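Rutinosidase (Aspergillus niger, PDB 6I1A) hydrolyses beta-glycosidic bonds as a secreted family 5 rutinosidase and may also act on 1,3-beta-glucans. Local coordinates at residues S13-R18 against N129-I134; G28-Q33 against T73-A78; D79-A84 against A121-K126; N176-S181 against Q185-E190. All blocks are in the same frame, centred on the assembly; numbering follows the deposited sequence.

Interaction 1: S13-R18 against N129-I134; sequences SYIDWR and NMHIII. With EDO (1,2-ethanediol), chain J.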
loop_
_atom_site.group_PDB
_atom_site.type_symbol
_atom_site.label_atom_id
_atom_site.label_comp_id
_atom_site.label_asym_id
_atom_site.label_seq_id
_atom_site.Cartn_x
_atom_site.Cartn_y
_atom_site.Cartn_z
ATOM N N SER A 13 26.228 16.946 -25.436
ATOM C CA SER A 13 26.968 16.426 -24.257
ATOM C C SER A 13 26.081 16.432 -23.001
ATOM O O SER A 13 26.439 15.751 -22.078
ATOM C CB SER A 13 28.219 17.195 -24.029
ATOM O OG SER A 13 27.925 18.582 -24.043
ATOM N N TYR A 14 24.927 17.106 -23.001
ATOM C CA TYR A 14 23.981 17.018 -21.843
ATOM C C TYR A 14 23.238 15.689 -21.916
ATOM O O TYR A 14 23.021 15.107 -22.984
ATOM C CB TYR A 14 22.984 18.188 -21.799
ATOM C CG TYR A 14 23.622 19.497 -21.469
ATOM C CD1 TYR A 14 24.260 20.296 -22.437
ATOM C CD2 TYR A 14 23.603 20.012 -20.189
ATOM C CE1 TYR A 14 24.827 21.522 -22.119
ATOM C CE2 TYR A 14 24.209 21.209 -19.849
ATOM C CZ TYR A 14 24.783 22.025 -20.823
ATOM O OH TYR A 14 25.356 23.200 -20.421
ATOM N N ILE A 15 22.754 15.202 -20.781
ATOM C CA ILE A 15 22.075 13.884 -20.854
ATOM C C ILE A 15 20.591 14.060 -21.097
ATOM O O ILE A 15 19.962 15.093 -20.670
ATOM C CB ILE A 15 22.399 13.016 -19.638
ATOM C CG1 ILE A 15 21.652 13.472 -18.401
ATOM C CG2 ILE A 15 23.924 12.943 -19.415
ATOM C CD1 ILE A 15 21.583 12.334 -17.353
ATOM N N ASP A 16 20.036 13.066 -21.760
ATOM C CA ASP A 16 18.608 12.908 -21.965
ATOM C C ASP A 16 18.175 11.774 -21.050
ATOM O O ASP A 16 18.534 10.655 -21.295
ATOM C CB ASP A 16 18.282 12.580 -23.416
ATOM C CG ASP A 16 16.816 12.483 -23.684
ATOM O OD1 ASP A 16 16.011 12.439 -22.769
ATOM O OD2 ASP A 16 16.460 12.463 -24.891
ATOM N N TRP A 17 17.500 12.106 -19.953
ATOM C CA TRP A 17 17.092 11.049 -19.000
ATOM C C TRP A 17 16.192 10.010 -19.666
ATOM O O TRP A 17 15.901 8.978 -19.038
ATOM C CB TRP A 17 16.424 11.675 -17.773
ATOM C CG TRP A 17 17.419 12.033 -16.713
ATOM C CD1 TRP A 17 17.903 13.271 -16.381
ATOM C CD2 TRP A 17 18.046 11.122 -15.790
ATOM N NE1 TRP A 17 18.813 13.192 -15.374
ATOM C CE2 TRP A 17 18.882 11.883 -14.954
ATOM C CE3 TRP A 17 17.995 9.721 -15.584
ATOM C CZ2 TRP A 17 19.693 11.312 -13.968
ATOM C CZ3 TRP A 17 18.773 9.159 -14.586
ATOM C CH2 TRP A 17 19.564 9.958 -13.741
ATOM N N ARG A 18 15.598 10.275 -20.836
ATOM C CA ARG A 18 14.779 9.262 -21.520
ATOM C C ARG A 18 15.646 8.127 -22.064
ATOM O O ARG A 18 15.088 7.033 -22.297
ATOM C CB ARG A 18 13.925 9.909 -22.628
ATOM C CG ARG A 18 12.802 10.765 -22.086
ATOM C CD ARG A 18 12.089 11.571 -23.193
ATOM N NE ARG A 18 11.156 12.571 -22.644
ATOM C CZ ARG A 18 10.039 12.237 -22.083
ATOM N NH1 ARG A 18 9.642 10.968 -22.060
ATOM N NH2 ARG A 18 9.232 13.167 -21.579
ATOM N N ASN A 129 33.833 10.116 -15.580
ATOM C CA ASN A 129 32.689 10.695 -16.305
ATOM C C ASN A 129 31.358 10.325 -15.597
ATOM O O ASN A 129 30.353 10.064 -16.281
ATOM C CB ASN A 129 32.641 10.297 -17.770
ATOM C CG ASN A 129 31.690 11.187 -18.552
ATOM O OD1 ASN A 129 31.500 12.348 -18.180
ATOM N ND2 ASN A 129 31.106 10.650 -19.603
ATOM N N MET A 130 31.379 10.230 -14.271
ATOM C CA MET A 130 30.121 9.971 -13.515
ATOM C C MET A 130 29.150 11.157 -13.703
ATOM O O MET A 130 29.627 12.313 -13.875
ATOM C CB MET A 130 30.374 9.765 -12.032
ATOM C CG MET A 130 31.214 8.497 -11.753
ATOM S SD MET A 130 31.085 8.039 -10.050
ATOM C CE MET A 130 32.321 6.721 -9.980
ATOM N N HIS A 131 27.855 10.866 -13.602
ATOM C CA HIS A 131 26.789 11.921 -13.552
ATOM C C HIS A 131 26.503 12.241 -12.094
ATOM O O HIS A 131 26.528 11.290 -11.291
ATOM C CB HIS A 131 25.543 11.485 -14.316
ATOM C CG HIS A 131 24.564 12.600 -14.588
ATOM N ND1 HIS A 131 24.802 13.579 -15.520
ATOM C CD2 HIS A 131 23.412 12.955 -13.929
ATOM C CE1 HIS A 131 23.787 14.438 -15.498
ATOM N NE2 HIS A 131 22.961 14.106 -14.540
ATOM N N ILE A 132 26.277 13.495 -11.764
ATOM C CA ILE A 132 26.098 13.976 -10.399
ATOM C C ILE A 132 24.671 14.478 -10.244
ATOM O O ILE A 132 24.301 15.434 -10.954
ATOM C CB ILE A 132 27.110 15.060 -10.030
ATOM C CG1 ILE A 132 28.559 14.685 -10.389
ATOM C CG2 ILE A 132 26.973 15.431 -8.594
ATOM C CD1 ILE A 132 29.128 13.512 -9.574
ATOM N N ILE A 133 23.942 13.963 -9.278
ATOM C CA ILE A 133 22.643 14.542 -8.864
ATOM C C ILE A 133 22.844 15.355 -7.592
ATOM O O ILE A 133 23.262 14.783 -6.578
ATOM C CB ILE A 133 21.579 13.492 -8.618
ATOM C CG1 ILE A 133 21.325 12.656 -9.872
ATOM C CG2 ILE A 133 20.275 14.079 -8.060
ATOM C CD1 ILE A 133 20.664 11.322 -9.577
ATOM N N ILE A 134 22.631 16.680 -7.624
ATOM C CA ILE A 134 22.731 17.519 -6.435
ATOM C C ILE A 134 21.323 17.635 -5.829
ATOM O O ILE A 134 20.401 18.149 -6.510
ATOM C CB ILE A 134 23.351 18.907 -6.696
ATOM C CG1 ILE A 134 24.758 18.787 -7.282
ATOM C CG2 ILE A 134 23.313 19.718 -5.412
ATOM C CD1 ILE A 134 25.320 20.127 -7.727
HETATM C C1 EDO J . 13.968 14.277 -19.826
HETATM O O1 EDO J . 12.613 14.268 -19.649
HETATM C C2 EDO J . 14.369 14.903 -21.155
HETATM O O2 EDO J . 13.920 14.162 -22.305
#
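His131, the first residue of strand 131-136, carries one ring face against the tip of Ile15, and Trp17 closes in obliquely beside them. The methyl CD1 of Ile15 sits 3.6 Å from His131 CE1 and lies over the imidazole face, displaced from its centre toward the CE1-NE2 side, a CH-pi contact 14° off the ring normal. Its first torsion (chi1 75°) wedges CG1 between the backbone N and the carbonyl carbon, which sends that branch straight at the ring, while CG2 lies alongside ND1. The same CD1 covers the rim of one indole face of Trp17, so a single methyl fills the corner between two rings turned 84° from each other. The indole brings CZ2 to 4.1 Å from His131 CD2, and CZ2 is also 4.5 Å from CD1 of Ile133. Both ring nitrogens that lead out of this corner, Trp17 NE1 and His131 NE2, bond to the hydroxyl of Thr188 in the adjoining strand, which would help to set the rotation of both rings. The N-terminal loop thus packs where strand 131-136, flanked in the sheet by strands 90-95 and 187-190, begins in the TIM barrel, with Phe300 and Phe20 edge-to-face with Trp17.

Interaction 2: G28-Q33 against T73-A78; sequences GGWLEQ and TLITKA. Unlike the reference sequence in segment 73-78: Leu74 (reference Trp).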
loop_
_atom_site.group_PDB
_atom_site.type_symbol
_atom_site.label_atom_id
_atom_site.label_comp_id
_atom_site.label_asym_id
_atom_site.label_seq_id
_atom_site.Cartn_x
_atom_site.Cartn_y
_atom_site.Cartn_z
ATOM N N GLY A 28 25.079 9.574 1.166
ATOM C CA GLY A 28 24.324 10.028 2.312
ATOM C C GLY A 28 25.131 10.051 3.586
ATOM O O GLY A 28 26.181 9.421 3.683
ATOM N N GLY A 29 24.654 10.761 4.604
ATOM C CA GLY A 29 25.316 10.794 5.895
ATOM C C GLY A 29 26.622 11.532 5.860
ATOM O O GLY A 29 27.384 11.448 6.830
ATOM N N TRP A 30 26.865 12.291 4.807
ATOM C CA TRP A 30 28.166 12.979 4.557
ATOM C C TRP A 30 27.977 14.477 4.777
ATOM O O TRP A 30 28.532 15.035 5.754
ATOM C CB TRP A 30 28.680 12.651 3.183
ATOM C CG TRP A 30 29.922 13.389 2.780
ATOM C CD1 TRP A 30 31.014 13.718 3.557
ATOM C CD2 TRP A 30 30.232 13.860 1.463
ATOM N NE1 TRP A 30 31.959 14.371 2.809
ATOM C CE2 TRP A 30 31.508 14.475 1.508
ATOM C CE3 TRP A 30 29.555 13.845 0.246
ATOM C CZ2 TRP A 30 32.088 15.014 0.364
ATOM C CZ3 TRP A 30 30.132 14.417 -0.846
ATOM C CH2 TRP A 30 31.392 14.972 -0.813
ATOM N N LEU A 31 27.172 15.098 3.931
ATOM C CA LEU A 31 26.838 16.534 4.041
ATOM C C LEU A 31 25.503 16.767 4.761
ATOM O O LEU A 31 25.187 17.923 5.057
ATOM C CB LEU A 31 26.863 17.176 2.650
ATOM C CG LEU A 31 28.157 16.959 1.881
ATOM C CD1 LEU A 31 28.121 17.629 0.505
ATOM C CD2 LEU A 31 29.379 17.453 2.693
ATOM N N GLU A 32 24.764 15.715 5.076
ATOM C CA GLU A 32 23.586 15.761 5.943
ATOM C C GLU A 32 23.696 14.592 6.921
ATOM O O GLU A 32 24.127 13.500 6.442
ATOM C CB GLU A 32 22.301 15.697 5.107
ATOM C CG GLU A 32 22.167 14.522 4.126
ATOM C CD GLU A 32 21.668 13.211 4.677
ATOM O OE1 GLU A 32 22.121 12.178 4.193
ATOM O OE2 GLU A 32 20.740 13.241 5.531
ATOM N N GLN A 33 23.299 14.786 8.149
ATOM C CA GLN A 33 23.631 13.773 9.209
ATOM C C GLN A 33 22.337 13.100 9.660
ATOM O O GLN A 33 21.304 13.765 9.819
ATOM C CB GLN A 33 24.309 14.448 10.413
ATOM C CG GLN A 33 25.457 15.376 10.021
ATOM C CD GLN A 33 26.462 14.733 9.122
ATOM O OE1 GLN A 33 26.809 13.531 9.212
ATOM N NE2 GLN A 33 27.017 15.516 8.200
ATOM N N THR A 73 36.632 13.831 5.848
ATOM C CA THR A 73 37.143 12.466 6.046
ATOM C C THR A 73 36.184 11.348 5.661
ATOM O O THR A 73 36.681 10.278 5.292
ATOM C CB THR A 73 37.585 12.278 7.482
ATOM O OG1 THR A 73 36.478 12.464 8.354
ATOM C CG2 THR A 73 38.761 13.169 7.821
ATOM N N LEU A 74 34.876 11.528 5.701
ATOM C CA LEU A 74 33.971 10.360 5.522
ATOM C C LEU A 74 34.002 9.869 4.078
ATOM O O LEU A 74 34.034 8.650 3.840
ATOM C CB LEU A 74 32.542 10.733 5.906
ATOM C CG LEU A 74 31.538 9.577 5.841
ATOM C CD1 LEU A 74 31.707 8.592 7.014
ATOM C CD2 LEU A 74 30.103 10.064 5.832
ATOM N N ILE A 75 33.896 10.791 3.114
ATOM C CA ILE A 75 33.911 10.466 1.659
ATOM C C ILE A 75 35.123 11.102 1.043
ATOM O O ILE A 75 35.277 12.332 1.079
ATOM C CB ILE A 75 32.621 10.884 0.917
ATOM C CG1 ILE A 75 31.403 10.213 1.538
ATOM C CG2 ILE A 75 32.752 10.656 -0.586
ATOM C CD1 ILE A 75 31.324 8.714 1.388
ATOM N N THR A 76 36.017 10.289 0.476
ATOM C CA THR A 76 37.236 10.790 -0.165
ATOM C C THR A 76 37.357 10.240 -1.571
ATOM O O THR A 76 36.529 9.465 -2.048
ATOM C CB THR A 76 38.468 10.417 0.686
ATOM O OG1 THR A 76 38.607 9.004 0.523
ATOM C CG2 THR A 76 38.331 10.820 2.134
ATOM N N LYS A 77 38.382 10.649 -2.285
ATOM C CA LYS A 77 38.636 10.123 -3.640
ATOM C C LYS A 77 38.766 8.602 -3.619
ATOM O O LYS A 77 38.324 7.961 -4.585
ATOM C CB LYS A 77 39.887 10.792 -4.188
ATOM C CG LYS A 77 39.680 12.247 -4.531
ATOM C CD LYS A 77 40.969 12.867 -4.919
ATOM C CE LYS A 77 40.815 14.343 -5.136
ATOM N NZ LYS A 77 42.111 14.860 -5.611
ATOM N N ALA A 78 39.323 8.025 -2.547
ATOM C CA ALA A 78 39.431 6.560 -2.395
ATOM C C ALA A 78 38.030 5.921 -2.477
ATOM O O ALA A 78 37.932 4.845 -3.110
ATOM C CB ALA A 78 40.097 6.213 -1.071
#
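Trp30 meets Leu74 and Ile75 where the loop after the first strand of the TIM barrel lies against the short linker that leads into helix 77-85. Apolar packing makes up the contact across the two segments. The indole of Trp30 is the broad surface: CB of Ile75 stands 3.8 Å from the centroid of its five-membered ring, only 11° off the normal, and CG1 of the same residue rests 3.7 Å from Trp30 CG. The two side chains meet at about a right angle. CD2 of Leu31 covers the other face of the indole, so the ring is gripped between an isoleucine and a leucine. Leu74 comes in obliquely beside it; with CG opposite the backbone N (chi1 -176°), the branch CD2 is carried against the loop backbone, 3.7 Å from Trp30 CA. Packing is tight here, because CD2 also lies 3.2 Å from Gly29 O, a carbonyl bonded to Arg70.

Hydrogen bonds shape each segment from within. Gln33 folds back so that NE2 donates to Trp30 O from well above the carbonyl plane, while Trp30 O lies close to the plane of the Gln33 amide. The indole NE1 is held by Tyr71 O. On the other segment, Thr76 is the N-cap of helix 77-85, its OG1 receiving a weak bond from Ala78 N. A nearly straight bond holds the start of the loop: Gly29 N reaches Glu32 OE1 at 2.9 Å, arriving from above the carboxylate plane.

Interaction 3: D79-A84 against A121-K126; sequences DIDKLA and ADYAIK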
loop_
_atom_site.group_PDB
_atom_site.type_symbol
_atom_site.label_atom_id
_atom_site.label_comp_id
_atom_site.label_asym_id
_atom_site.label_seq_id
_atom_site.Cartn_x
_atom_site.Cartn_y
_atom_site.Cartn_z
ATOM N N ASP A 79 37.021 6.541 -1.841
ATOM C CA ASP A 79 35.637 6.026 -1.933
ATOM C C ASP A 79 35.162 6.058 -3.379
ATOM O O ASP A 79 34.545 5.067 -3.899
ATOM C CB ASP A 79 34.685 6.782 -1.009
ATOM C CG ASP A 79 35.068 6.578 0.430
ATOM O OD1 ASP A 79 34.898 5.437 0.935
ATOM O OD2 ASP A 79 35.585 7.528 1.043
ATOM N N ILE A 80 35.414 7.134 -4.111
ATOM C CA ILE A 80 35.004 7.219 -5.527
ATOM C C ILE A 80 35.671 6.125 -6.349
ATOM O O ILE A 80 35.049 5.507 -7.190
ATOM C CB ILE A 80 35.265 8.617 -6.109
ATOM C CG1 ILE A 80 34.653 9.691 -5.194
ATOM C CG2 ILE A 80 34.794 8.726 -7.550
ATOM C CD1 ILE A 80 33.214 9.451 -4.759
ATOM N N ASP A 81 36.987 5.882 -6.129
ATOM C CA ASP A 81 37.666 4.786 -6.841
ATOM C C ASP A 81 37.047 3.427 -6.530
ATOM O O ASP A 81 36.836 2.632 -7.472
ATOM C CB ASP A 81 39.150 4.781 -6.481
ATOM C CG ASP A 81 39.914 6.001 -6.970
ATOM O OD1 ASP A 81 39.532 6.599 -7.995
ATOM O OD2 ASP A 81 40.945 6.314 -6.335
ATOM N N LYS A 82 36.715 3.190 -5.283
ATOM C CA LYS A 82 36.089 1.885 -4.919
ATOM C C LYS A 82 34.719 1.744 -5.587
ATOM O O LYS A 82 34.374 0.705 -6.194
ATOM C CB LYS A 82 35.935 1.784 -3.430
ATOM C CG LYS A 82 35.382 0.420 -3.027
ATOM C CD LYS A 82 35.192 0.266 -1.608
ATOM C CE LYS A 82 36.382 0.602 -0.727
ATOM N NZ LYS A 82 36.010 0.581 0.717
ATOM N N LEU A 83 33.921 2.814 -5.535
ATOM C CA LEU A 83 32.594 2.783 -6.191
ATOM C C LEU A 83 32.736 2.549 -7.688
ATOM O O LEU A 83 31.978 1.752 -8.275
ATOM C CB LEU A 83 31.901 4.119 -5.875
ATOM C CG LEU A 83 31.512 4.306 -4.419
ATOM C CD1 LEU A 83 31.125 5.747 -4.131
ATOM C CD2 LEU A 83 30.407 3.362 -4.000
ATOM N N ALA A 84 33.653 3.231 -8.372
ATOM C CA ALA A 84 33.890 3.046 -9.802
ATOM C C ALA A 84 34.271 1.584 -10.099
ATOM O O ALA A 84 33.804 1.010 -11.085
ATOM C CB ALA A 84 34.986 3.970 -10.278
ATOM N N ALA A 121 32.962 15.746 -6.676
ATOM C CA ALA A 121 32.263 15.729 -7.967
ATOM C C ALA A 121 33.273 15.896 -9.106
ATOM O O ALA A 121 33.187 15.162 -10.125
ATOM C CB ALA A 121 31.193 16.824 -7.970
ATOM N N ASP A 122 34.180 16.867 -8.966
ATOM C CA ASP A 122 35.169 17.121 -10.053
ATOM C C ASP A 122 36.018 15.853 -10.259
ATOM O O ASP A 122 36.270 15.527 -11.431
ATOM C CB ASP A 122 36.097 18.264 -9.710
ATOM C CG ASP A 122 35.489 19.658 -9.829
ATOM O OD1 ASP A 122 34.297 19.733 -10.110
ATOM O OD2 ASP A 122 36.165 20.617 -9.450
ATOM N N TYR A 123 36.395 15.181 -9.180
ATOM C CA TYR A 123 37.238 13.961 -9.291
ATOM C C TYR A 123 36.454 12.889 -10.028
ATOM O O TYR A 123 36.941 12.182 -10.950
ATOM C CB TYR A 123 37.696 13.492 -7.920
ATOM C CG TYR A 123 38.533 12.242 -8.024
ATOM C CD1 TYR A 123 39.846 12.303 -8.461
ATOM C CD2 TYR A 123 38.012 10.986 -7.745
ATOM C CE1 TYR A 123 40.614 11.140 -8.609
ATOM C CE2 TYR A 123 38.764 9.832 -7.843
ATOM C CZ TYR A 123 40.065 9.909 -8.315
ATOM O OH TYR A 123 40.847 8.780 -8.407
ATOM N N ALA A 124 35.197 12.680 -9.624
ATOM C CA ALA A 124 34.320 11.669 -10.232
ATOM C C ALA A 124 34.068 11.939 -11.716
ATOM O O ALA A 124 34.013 11.008 -12.536
ATOM C CB ALA A 124 33.038 11.568 -9.431
ATOM N N ILE A 125 33.866 13.213 -12.096
ATOM C CA ILE A 125 33.612 13.577 -13.492
ATOM C C ILE A 125 34.908 13.419 -14.296
ATOM O O ILE A 125 34.858 12.771 -15.351
ATOM C CB ILE A 125 33.089 15.034 -13.534
ATOM C CG1 ILE A 125 31.676 15.132 -12.946
ATOM C CG2 ILE A 125 33.083 15.555 -14.943
ATOM C CD1 ILE A 125 31.306 16.551 -12.518
ATOM N N LYS A 126 35.976 14.022 -13.823
ATOM C CA LYS A 126 37.247 13.997 -14.616
ATOM C C LYS A 126 37.764 12.572 -14.761
ATOM O O LYS A 126 38.213 12.196 -15.888
ATOM C CB LYS A 126 38.293 14.851 -13.924
#
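Ile80 and Ala124 mark the nearest approach of two helices that run in broadly the same direction, their CA atoms 6.5 Å apart. The axes of 79-84 and 121-126 come to 10.4 Å and cross at -36°, as neighbouring helices on the outside of a TIM barrel do. Ile80 fills the space between them with its CG2 branch, which touches Ala124 CB at 3.8 Å and Tyr123 CD2 at 3.9 Å. Ile80 meets the phenol at its edge, not over a face, and the two side chains slide past each other in opposite directions. The small alanine lets the isoleucine in close to the second helix.

Tyr123 extends away from its own backbone N (chi1 179°), and this carries its hydroxyl across to the first helix. There OH donates a short bond, 2.6 Å, to Asp81 OD1 on the syn lone pair; OD1 lies at the ring edge, in its plane, while the carboxylate as a whole is turned 65° from the ring. Tyr128 OH bonds to the same oxygen, so two phenols grip OD1, which would probably favour an ionised carboxylate. This polar link lies at the more open margin, whereas Ile80 and Ala124 face inward to Leu91 of strand 90-95, the strand that joins the two helices in sequence; Met130, just past helix 113-128, packs on Ile80 and Ala84, and Ile120 adds to the packing on Ile80.

Interaction 4: N176-S181 against Q185-E190; sequences NFIQTS and QSYTLE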
loop_
_atom_site.group_PDB
_atom_site.type_symbol
_atom_site.label_atom_id
_atom_site.label_comp_id
_atom_site.label_asym_id
_atom_site.label_seq_id
_atom_site.Cartn_x
_atom_site.Cartn_y
_atom_site.Cartn_z
ATOM N N ASN A 176 23.918 28.196 -9.978
ATOM C CA ASN A 176 25.228 28.904 -10.161
ATOM C C ASN A 176 26.391 27.921 -9.996
ATOM O O ASN A 176 27.358 27.953 -10.763
ATOM C CB ASN A 176 25.399 30.068 -9.183
ATOM C CG ASN A 176 26.693 30.818 -9.376
ATOM O OD1 ASN A 176 26.842 31.472 -10.430
ATOM N ND2 ASN A 176 27.599 30.714 -8.421
ATOM N N PHE A 177 26.309 27.005 -9.019
ATOM C CA PHE A 177 27.366 25.982 -8.834
ATOM C C PHE A 177 27.504 25.167 -10.133
ATOM O O PHE A 177 28.638 24.900 -10.580
ATOM C CB PHE A 177 26.958 25.107 -7.654
ATOM C CG PHE A 177 27.946 24.006 -7.336
ATOM C CD1 PHE A 177 27.939 22.821 -8.059
ATOM C CD2 PHE A 177 28.829 24.144 -6.292
ATOM C CE1 PHE A 177 28.849 21.808 -7.770
ATOM C CE2 PHE A 177 29.751 23.134 -5.992
ATOM C CZ PHE A 177 29.754 21.987 -6.721
ATOM N N ILE A 178 26.392 24.727 -10.693
ATOM C CA ILE A 178 26.397 23.868 -11.903
ATOM C C ILE A 178 27.003 24.657 -13.086
ATOM O O ILE A 178 27.880 24.164 -13.818
ATOM C CB ILE A 178 25.009 23.321 -12.214
ATOM C CG1 ILE A 178 24.557 22.324 -11.127
ATOM C CG2 ILE A 178 25.020 22.681 -13.578
ATOM C CD1 ILE A 178 23.141 21.895 -11.244
ATOM N N GLN A 179 26.542 25.900 -13.241
ATOM C CA GLN A 179 26.975 26.718 -14.417
ATOM C C GLN A 179 28.444 27.089 -14.314
ATOM O O GLN A 179 29.085 27.267 -15.389
ATOM C CB GLN A 179 26.177 28.016 -14.416
ATOM C CG GLN A 179 24.750 27.837 -14.865
ATOM C CD GLN A 179 24.667 27.389 -16.306
ATOM O OE1 GLN A 179 24.645 26.219 -16.606
ATOM N NE2 GLN A 179 24.571 28.343 -17.242
ATOM N N THR A 180 29.007 27.225 -13.142
ATOM C CA THR A 180 30.436 27.602 -12.935
ATOM C C THR A 180 31.318 26.383 -12.644
ATOM O O THR A 180 32.503 26.535 -12.281
ATOM C CB THR A 180 30.564 28.630 -11.833
ATOM O OG1 THR A 180 30.075 28.164 -10.583
ATOM C CG2 THR A 180 29.836 29.920 -12.173
ATOM N N SER A 181 30.760 25.183 -12.813
ATOM C CA SER A 181 31.436 23.918 -12.451
ATOM C C SER A 181 32.581 23.550 -13.385
ATOM O O SER A 181 33.312 22.614 -13.007
ATOM C CB SER A 181 30.452 22.797 -12.430
ATOM O OG SER A 181 30.000 22.502 -13.679
ATOM N N GLN A 185 27.146 19.927 -17.988
ATOM C CA GLN A 185 26.545 18.745 -18.575
ATOM C C GLN A 185 26.585 17.517 -17.622
ATOM O O GLN A 185 25.915 16.557 -17.928
ATOM C CB GLN A 185 27.188 18.376 -19.939
ATOM C CG GLN A 185 28.667 18.039 -19.916
ATOM C CD GLN A 185 29.641 19.177 -20.069
ATOM O OE1 GLN A 185 29.395 20.324 -19.664
ATOM N NE2 GLN A 185 30.814 18.836 -20.615
ATOM N N SER A 186 27.337 17.634 -16.560
ATOM C CA SER A 186 27.540 16.470 -15.642
ATOM C C SER A 186 26.492 16.462 -14.513
ATOM O O SER A 186 26.573 15.567 -13.660
ATOM C CB SER A 186 28.877 16.498 -15.043
ATOM O OG SER A 186 29.889 16.377 -16.081
ATOM N N TYR A 187 25.553 17.394 -14.429
ATOM C CA TYR A 187 24.713 17.588 -13.213
ATOM C C TYR A 187 23.236 17.551 -13.527
ATOM O O TYR A 187 22.736 18.114 -14.557
ATOM C CB TYR A 187 25.035 18.905 -12.541
ATOM C CG TYR A 187 26.447 18.987 -12.040
ATOM C CD1 TYR A 187 27.466 19.457 -12.886
ATOM C CD2 TYR A 187 26.831 18.626 -10.760
ATOM C CE1 TYR A 187 28.785 19.547 -12.451
ATOM C CE2 TYR A 187 28.130 18.732 -10.315
ATOM C CZ TYR A 187 29.131 19.195 -11.163
ATOM O OH TYR A 187 30.391 19.275 -10.672
ATOM N N THR A 188 22.494 16.948 -12.598
ATOM C CA THR A 188 21.034 16.998 -12.498
ATOM C C THR A 188 20.684 17.683 -11.189
ATOM O O THR A 188 21.277 17.399 -10.161
ATOM C CB THR A 188 20.397 15.612 -12.637
ATOM O OG1 THR A 188 20.574 15.169 -13.980
ATOM C CG2 THR A 188 18.963 15.539 -12.228
ATOM N N LEU A 189 19.703 18.595 -11.213
ATOM C CA LEU A 189 19.297 19.352 -10.024
ATOM C C LEU A 189 18.020 18.756 -9.430
ATOM O O LEU A 189 16.977 18.666 -10.126
ATOM C CB LEU A 189 19.041 20.811 -10.465
ATOM C CG LEU A 189 18.910 21.836 -9.370
ATOM C CD1 LEU A 189 19.183 23.280 -9.918
ATOM C CD2 LEU A 189 17.560 21.824 -8.799
ATOM N N GLU A 190 18.081 18.356 -8.165
ATOM C CA GLU A 190 16.936 17.791 -7.439
ATOM C C GLU A 190 16.547 18.715 -6.290
ATOM O O GLU A 190 17.244 18.789 -5.261
ATOM C CB GLU A 190 17.276 16.409 -6.862
ATOM C CG GLU A 190 16.068 15.746 -6.242
ATOM C CD GLU A 190 16.244 14.283 -5.952
ATOM O OE1 GLU A 190 17.376 13.833 -5.677
ATOM O OE2 GLU A 190 15.226 13.549 -6.093
HETATM O O HOH W 1 32.514 19.852 -12.315
#
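Ile178 is the bump that presses into the base of Tyr187, joining the end of helix 161-179 to strand 187-190. With strand 131-136 these form a beta-alpha-beta crossover of the TIM barrel. The isoleucine fits with two branches: CG1 lies 3.7 Å from Tyr187 CB and CG2 passes toward CD1 of the phenol. CD1 goes further along the strand, into the hollow between Tyr187 CB and Leu189 CB, the latter 4.3 Å away. Tyr187 and Leu189, two residues apart in the strand, both present their side chains to the helix, and one isoleucine lies across both of them.

The phenol in turn is a long ridge flanked by Phe177 and Ser181. Phe177 points CE1 at Tyr187 CE2 from 4.1 Å, with the atom it meets lying near the plane of the phenylalanine ring; the two side chains cross at about a right angle. Obliquely to the phenol, Ser181 OG stands 3.4 Å from Tyr187 CE1. That hydroxyl is committed elsewhere, since its first torsion of 69° turns it back to donate to Ile178 O at 2.7 Å, and Ser183 N bonds to it as well. Thr180 OG1 likewise turns back, to Asn176 O four residues earlier, from the face opposite its own backbone N. Ala121 and Ile125 of helix 113-128 pack on the phenol further out. At its tip Tyr187 OH donates to a water at 2.7 Å, and this water, in the plane of the ring, gives a hydrogen to Ser181 O.

Interactions 1 and 4 are the closest pair, their centres 10 Å apart, joined where neighbouring strands 131-136 and 187-190 pair through Ile132 N and Ser186 O at 2.8 Å. Interaction 3 bridges outward: Ile125 CD1 lies 3.4 Å from Tyr187 OH of interaction 4, and Met130 N of interaction 1 lies 3.2 Å from Ala124 O of interaction 3, probably hydrogen-bonded. Interaction 2 shares helix 77-85 with interaction 3, Lys77 CG resting 3.7 Å from Tyr123 CG, but stays about 8 Å, nearest atoms, from interaction 1. Strand 187-190 leads toward the Asn-Glu-Pro motif, whose glutamate is probably the catalytic acid/base, as in other family 5 enzymes.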